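Local coordinates for peptidase S9 prolyl oligopeptidase catalytic domain-containing protein (Pyrococcus horikoshii, PDB 4HXF) that forms a self-compartmentalizing hexamer and probably cleaves peptides as a serine protease of the prolyl oligopeptidase family, an acylaminoacyl peptidase, at residues Phe354-Tyr367 against Gln439-Glu452. Numbering follows the deposited sequence. Where two conformers were deposited one is given.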
loop_
_atom_site.group_PDB
_atom_site.type_symbol
_atom_site.label_atom_id
_atom_site.label_comp_id
_atom_site.label_asym_id
_atom_site.label_seq_id
_atom_site.Cartn_x
_atom_site.Cartn_y
_atom_site.Cartn_z
ATOM N N PHE A 354 5.786 25.203 -55.358
ATOM C CA PHE A 354 5.649 25.164 -56.832
ATOM C C PHE A 354 4.212 25.097 -57.237
ATOM O O PHE A 354 3.363 24.595 -56.523
ATOM C CB PHE A 354 6.410 24.014 -57.507
ATOM C CG PHE A 354 5.912 22.628 -57.172
ATOM C CD1 PHE A 354 5.156 21.848 -58.109
ATOM C CD2 PHE A 354 6.253 21.985 -55.949
ATOM C CE1 PHE A 354 4.688 20.561 -57.784
ATOM C CE2 PHE A 354 5.808 20.691 -55.682
ATOM C CZ PHE A 354 5.036 19.951 -56.602
ATOM N N ARG A 355 3.913 25.702 -58.386
ATOM C CA ARG A 355 2.600 25.545 -58.958
ATOM C C ARG A 355 2.599 24.469 -60.028
ATOM O O ARG A 355 3.643 24.204 -60.707
ATOM C CB ARG A 355 2.249 26.898 -59.629
ATOM C CG ARG A 355 2.091 28.026 -58.659
ATOM C CD ARG A 355 0.867 27.921 -57.837
ATOM N NE ARG A 355 -0.308 28.315 -58.572
ATOM C CZ ARG A 355 -1.563 28.294 -58.120
ATOM N NH1 ARG A 355 -1.876 27.808 -56.934
ATOM N NH2 ARG A 355 -2.544 28.770 -58.889
ATOM N N PHE A 356 1.456 23.866 -60.253
ATOM C CA PHE A 356 1.335 22.872 -61.313
ATOM C C PHE A 356 -0.086 22.839 -61.842
ATOM O O PHE A 356 -1.035 23.160 -61.107
ATOM C CB PHE A 356 1.811 21.487 -60.790
ATOM C CG PHE A 356 0.947 20.854 -59.709
ATOM C CD1 PHE A 356 1.151 21.142 -58.337
ATOM C CD2 PHE A 356 -0.038 19.944 -60.042
ATOM C CE1 PHE A 356 0.328 20.550 -57.392
ATOM C CE2 PHE A 356 -0.817 19.303 -59.072
ATOM C CZ PHE A 356 -0.611 19.619 -57.759
ATOM N N LYS A 357 -0.229 22.342 -63.054
ATOM C CA LYS A 357 -1.545 22.216 -63.646
ATOM C C LYS A 357 -2.066 20.793 -63.436
ATOM O O LYS A 357 -1.360 19.821 -63.552
ATOM C CB LYS A 357 -1.499 22.596 -65.117
ATOM C CG LYS A 357 -1.142 24.069 -65.360
ATOM C CD LYS A 357 -0.753 24.293 -66.795
ATOM C CE LYS A 357 -0.273 25.726 -66.995
ATOM N NZ LYS A 357 0.186 26.240 -65.669
ATOM N N SER A 358 -3.353 20.712 -63.189
ATOM C CA SER A 358 -4.019 19.432 -63.088
ATOM C C SER A 358 -5.419 19.520 -63.647
ATOM O O SER A 358 -6.310 20.064 -63.011
ATOM C CB SER A 358 -4.035 18.989 -61.656
ATOM O OG SER A 358 -4.591 17.664 -61.613
ATOM N N ILE A 359 -5.591 18.905 -64.806
ATOM C CA ILE A 359 -6.905 18.806 -65.478
ATOM C C ILE A 359 -7.229 20.296 -65.840
ATOM O O ILE A 359 -6.466 20.937 -66.597
ATOM C CB ILE A 359 -7.990 18.021 -64.680
ATOM C CG1 ILE A 359 -7.456 16.636 -64.231
ATOM C CG2 ILE A 359 -9.272 17.831 -65.570
ATOM C CD1 ILE A 359 -8.468 15.883 -63.356
ATOM N N ASP A 360 -8.247 20.830 -65.188
ATOM C CA ASP A 360 -8.780 22.164 -65.334
ATOM C C ASP A 360 -8.256 23.199 -64.332
ATOM O O ASP A 360 -8.633 24.306 -64.408
ATOM C CB ASP A 360 -10.357 22.105 -65.278
ATOM C CG ASP A 360 -10.933 21.457 -63.996
ATOM O OD1 ASP A 360 -10.249 20.651 -63.354
ATOM O OD2 ASP A 360 -12.113 21.734 -63.680
ATOM N N LEU A 361 -7.342 22.849 -63.408
ATOM C CA LEU A 361 -6.976 23.776 -62.344
ATOM C C LEU A 361 -5.466 23.960 -62.320
ATOM O O LEU A 361 -4.748 23.173 -62.851
ATOM C CB LEU A 361 -7.392 23.179 -61.008
ATOM C CG LEU A 361 -8.904 23.050 -60.696
ATOM C CD1 LEU A 361 -9.187 22.398 -59.365
ATOM C CD2 LEU A 361 -9.497 24.477 -60.821
ATOM N N GLU A 362 -5.052 25.013 -61.656
ATOM C CA GLU A 362 -3.643 25.229 -61.241
ATOM C C GLU A 362 -3.586 25.132 -59.733
ATOM O O GLU A 362 -4.422 25.704 -59.037
ATOM C CB GLU A 362 -3.081 26.549 -61.793
ATOM C CG GLU A 362 -1.577 26.727 -61.490
ATOM C CD GLU A 362 -0.960 27.975 -62.126
ATOM O OE1 GLU A 362 -0.552 28.877 -61.353
ATOM O OE2 GLU A 362 -1.048 28.078 -63.364
ATOM N N LEU A 363 -2.660 24.318 -59.175
ATOM C CA LEU A 363 -2.662 23.964 -57.733
ATOM C C LEU A 363 -1.297 24.242 -57.123
ATOM O O LEU A 363 -0.275 24.447 -57.849
ATOM C CB LEU A 363 -2.911 22.424 -57.592
ATOM C CG LEU A 363 -4.197 21.863 -58.190
ATOM C CD1 LEU A 363 -4.329 20.358 -57.791
ATOM C CD2 LEU A 363 -5.370 22.563 -57.697
ATOM N N ASP A 364 -1.301 24.260 -55.789
ATOM C CA ASP A 364 -0.112 24.403 -54.991
ATOM C C ASP A 364 0.487 23.053 -54.595
ATOM O O ASP A 364 -0.227 22.160 -54.127
ATOM C CB ASP A 364 -0.459 25.141 -53.707
ATOM C CG ASP A 364 -0.728 26.650 -53.941
ATOM O OD1 ASP A 364 -0.077 27.311 -54.745
ATOM O OD2 ASP A 364 -1.603 27.130 -53.197
ATOM N N GLY A 365 1.812 22.951 -54.797
ATOM C CA GLY A 365 2.595 21.835 -54.237
ATOM C C GLY A 365 3.795 22.440 -53.532
ATOM O O GLY A 365 4.162 23.629 -53.653
ATOM N N TRP A 366 4.362 21.617 -52.679
ATOM C CA TRP A 366 5.659 21.869 -52.045
ATOM C C TRP A 366 6.584 20.653 -52.038
ATOM O O TRP A 366 6.102 19.519 -52.051
ATOM C CB TRP A 366 5.531 22.333 -50.575
ATOM C CG TRP A 366 4.730 23.606 -50.361
ATOM C CD1 TRP A 366 5.219 24.863 -50.173
ATOM C CD2 TRP A 366 3.277 23.756 -50.331
ATOM N NE1 TRP A 366 4.204 25.811 -50.093
ATOM C CE2 TRP A 366 3.009 25.180 -50.145
ATOM C CE3 TRP A 366 2.198 22.886 -50.475
ATOM C CZ2 TRP A 366 1.759 25.660 -50.087
ATOM C CZ3 TRP A 366 0.896 23.413 -50.409
ATOM C CH2 TRP A 366 0.698 24.728 -50.199
ATOM N N TYR A 367 7.893 20.923 -51.990
ATOM C CA TYR A 367 8.800 19.826 -51.722
ATOM C C TYR A 367 9.987 20.232 -50.948
ATOM O O TYR A 367 10.308 21.413 -50.871
ATOM C CB TYR A 367 9.235 19.212 -53.056
ATOM C CG TYR A 367 10.169 20.013 -53.891
ATOM C CD1 TYR A 367 9.664 20.846 -54.922
ATOM C CD2 TYR A 367 11.541 19.880 -53.801
ATOM C CE1 TYR A 367 10.489 21.547 -55.726
ATOM C CE2 TYR A 367 12.346 20.595 -54.666
ATOM C CZ TYR A 367 11.803 21.399 -55.628
ATOM O OH TYR A 367 12.660 22.053 -56.516
ATOM N N GLN A 439 -5.797 12.314 -59.145
ATOM C CA GLN A 439 -5.124 12.841 -60.328
ATOM C C GLN A 439 -4.308 14.034 -60.006
ATOM O O GLN A 439 -3.203 14.219 -60.581
ATOM C CB GLN A 439 -6.146 13.121 -61.469
ATOM C CG GLN A 439 -6.839 11.812 -61.965
ATOM C CD GLN A 439 -5.868 10.711 -62.465
ATOM O OE1 GLN A 439 -4.954 10.991 -63.239
ATOM N NE2 GLN A 439 -6.056 9.457 -61.991
ATOM N N ASP A 440 -4.821 14.927 -59.146
ATOM C CA ASP A 440 -4.059 16.135 -58.751
ATOM C C ASP A 440 -2.744 15.743 -58.077
ATOM O O ASP A 440 -1.689 16.336 -58.338
ATOM C CB ASP A 440 -4.847 17.022 -57.780
ATOM C CG ASP A 440 -6.106 17.681 -58.401
ATOM O OD1 ASP A 440 -6.204 17.814 -59.617
ATOM O OD2 ASP A 440 -6.992 17.959 -57.581
ATOM N N ILE A 441 -2.778 14.728 -57.226
ATOM C CA ILE A 441 -1.588 14.228 -56.515
ATOM C C ILE A 441 -0.570 13.662 -57.552
ATOM O O ILE A 441 0.575 14.106 -57.591
ATOM C CB ILE A 441 -1.968 13.210 -55.439
ATOM C CG1 ILE A 441 -2.721 13.952 -54.315
ATOM C CG2 ILE A 441 -0.677 12.538 -54.914
ATOM C CD1 ILE A 441 -3.453 12.922 -53.398
ATOM N N LEU A 442 -1.068 12.836 -58.482
ATOM C CA LEU A 442 -0.202 12.346 -59.567
ATOM C C LEU A 442 0.421 13.434 -60.423
ATOM O O LEU A 442 1.621 13.418 -60.745
ATOM C CB LEU A 442 -0.906 11.345 -60.446
ATOM C CG LEU A 442 -1.430 10.084 -59.760
ATOM C CD1 LEU A 442 -2.121 9.256 -60.794
ATOM C CD2 LEU A 442 -0.259 9.266 -59.128
ATOM N N ASN A 443 -0.385 14.453 -60.735
ATOM C CA ASN A 443 0.119 15.549 -61.561
ATOM C C ASN A 443 1.151 16.415 -60.801
ATOM O O ASN A 443 2.098 16.908 -61.407
ATOM C CB ASN A 443 -1.077 16.407 -62.068
ATOM C CG ASN A 443 -1.821 15.692 -63.214
ATOM O OD1 ASN A 443 -1.188 14.980 -64.003
ATOM N ND2 ASN A 443 -3.132 15.869 -63.329
ATOM N N GLY A 444 0.953 16.557 -59.487
ATOM C CA GLY A 444 1.910 17.246 -58.662
ATOM C C GLY A 444 3.228 16.551 -58.587
ATOM O O GLY A 444 4.293 17.147 -58.690
ATOM N N ILE A 445 3.139 15.257 -58.436
ATOM C CA ILE A 445 4.358 14.427 -58.401
ATOM C C ILE A 445 5.078 14.532 -59.718
ATOM O O ILE A 445 6.282 14.673 -59.759
ATOM C CB ILE A 445 4.008 12.937 -58.131
ATOM C CG1 ILE A 445 3.422 12.753 -56.801
ATOM C CG2 ILE A 445 5.269 12.024 -58.336
ATOM C CD1 ILE A 445 2.798 11.377 -56.606
ATOM N N GLU A 446 4.386 14.513 -60.855
ATOM C CA GLU A 446 4.962 14.575 -62.173
ATOM C C GLU A 446 5.679 15.889 -62.373
ATOM O O GLU A 446 6.839 15.888 -62.847
ATOM C CB GLU A 446 3.907 14.359 -63.242
ATOM C CG GLU A 446 4.443 14.294 -64.632
ATOM C CD GLU A 446 3.310 14.258 -65.711
ATOM O OE1 GLU A 446 3.698 14.021 -66.886
ATOM O OE2 GLU A 446 2.094 14.513 -65.396
ATOM N N GLU A 447 5.128 16.962 -61.853
ATOM C CA GLU A 447 5.787 18.242 -62.004
ATOM C C GLU A 447 7.025 18.365 -61.101
ATOM O O GLU A 447 8.079 18.837 -61.546
ATOM C CB GLU A 447 4.819 19.398 -61.764
ATOM C CG GLU A 447 5.451 20.811 -61.798
ATOM C CD GLU A 447 6.116 21.241 -63.116
ATOM O OE1 GLU A 447 6.716 22.323 -63.103
ATOM O OE2 GLU A 447 6.071 20.465 -64.129
ATOM N N PHE A 448 6.877 17.843 -59.865
ATOM C CA PHE A 448 7.987 17.799 -58.956
ATOM C C PHE A 448 9.174 17.033 -59.573
ATOM O O PHE A 448 10.344 17.469 -59.496
ATOM C CB PHE A 448 7.552 17.171 -57.616
ATOM C CG PHE A 448 8.694 16.509 -56.897
ATOM C CD1 PHE A 448 9.570 17.269 -56.165
ATOM C CD2 PHE A 448 8.849 15.145 -56.898
ATOM C CE1 PHE A 448 10.679 16.723 -55.520
ATOM C CE2 PHE A 448 9.927 14.556 -56.211
ATOM C CZ PHE A 448 10.864 15.365 -55.549
ATOM N N LEU A 449 8.901 15.889 -60.198
ATOM C CA LEU A 449 10.002 15.064 -60.793
ATOM C C LEU A 449 10.717 15.831 -61.904
ATOM O O LEU A 449 11.914 15.681 -62.129
ATOM C CB LEU A 449 9.473 13.709 -61.296
ATOM C CG LEU A 449 8.973 12.758 -60.258
ATOM C CD1 LEU A 449 8.275 11.569 -60.943
ATOM C CD2 LEU A 449 10.072 12.275 -59.341
ATOM N N ARG A 450 9.949 16.615 -62.674
ATOM C CA ARG A 450 10.463 17.490 -63.690
ATOM C C ARG A 450 11.383 18.546 -63.121
ATOM O O ARG A 450 12.494 18.817 -63.674
ATOM C CB ARG A 450 9.310 18.053 -64.508
ATOM C CG ARG A 450 9.811 18.735 -65.798
ATOM C CD ARG A 450 8.712 19.561 -66.485
ATOM N NE ARG A 450 8.368 20.798 -65.749
ATOM C CZ ARG A 450 9.087 21.913 -65.692
ATOM N NH1 ARG A 450 10.238 22.040 -66.398
ATOM N NH2 ARG A 450 8.627 22.951 -64.955
ATOM N N LEU A 451 10.965 19.145 -62.026
ATOM C CA LEU A 451 11.738 20.154 -61.324
ATOM C C LEU A 451 13.032 19.569 -60.665
ATOM O O LEU A 451 14.052 20.271 -60.526
ATOM C CB LEU A 451 10.884 20.871 -60.274
ATOM C CG LEU A 451 9.706 21.755 -60.813
ATOM C CD1 LEU A 451 8.784 22.141 -59.613
ATOM C CD2 LEU A 451 10.240 23.005 -61.538
ATOM N N GLU A 452 13.013 18.290 -60.297
ATOM C CA GLU A 452 14.093 17.683 -59.501
ATOM C C GLU A 452 14.549 16.362 -60.152
ATOM O O GLU A 452 14.153 15.235 -59.741
ATOM C CB GLU A 452 13.631 17.475 -58.052
ATOM C CG GLU A 452 13.462 18.827 -57.299
ATOM C CD GLU A 452 14.804 19.471 -56.967
ATOM O OE1 GLU A 452 14.887 20.722 -56.809
ATOM O OE2 GLU A 452 15.840 18.750 -56.837
HETATM O O HOH W 1 6.281 24.221 -61.240
#
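S358 OG is gripped from two sides by the helix: it donates to D440 OD1 at 2.6 Å, on that oxygen's anti lone pair, and accepts a bond from N443 ND2 at 2.9 Å, nearly straight (174°) and within the amide plane of N443. Having OG anti to the backbone N (chi1 -175°) carries the hydroxyl to both partners. D440 OD1 also forms a salt bridge with R416, which probably tempers its charge. At the far end Y367 OH donates to the anti lone pair of E452 OE1 (2.6 Å), while E452 OE2 is hydrogen-bonded to Y409 OH. An edge of F448 addresses one Y367 face, centroids 5.2 Å apart and planes at 63°; a leucine in place of Y367 would probably cost E452 OE1 this hydroxyl bond and F448 the aromatic face it meets. Between these ends, G444 CA sits over the centre of the F356 ring, 3.5 Å from its centroid, with L363 CB on the opposite face. One water donates to R355 O and E447 OE1, both at 2.7 Å; R450 NE and NH2 hold the same E447 carboxylate side-on, one nitrogen to each oxygen. Helix 436-451 thus packs on antiparallel strands 352-358 and 361-368, joined by a type II' turn, at one margin of the mixed sheet of an alpha/beta-hydrolase fold.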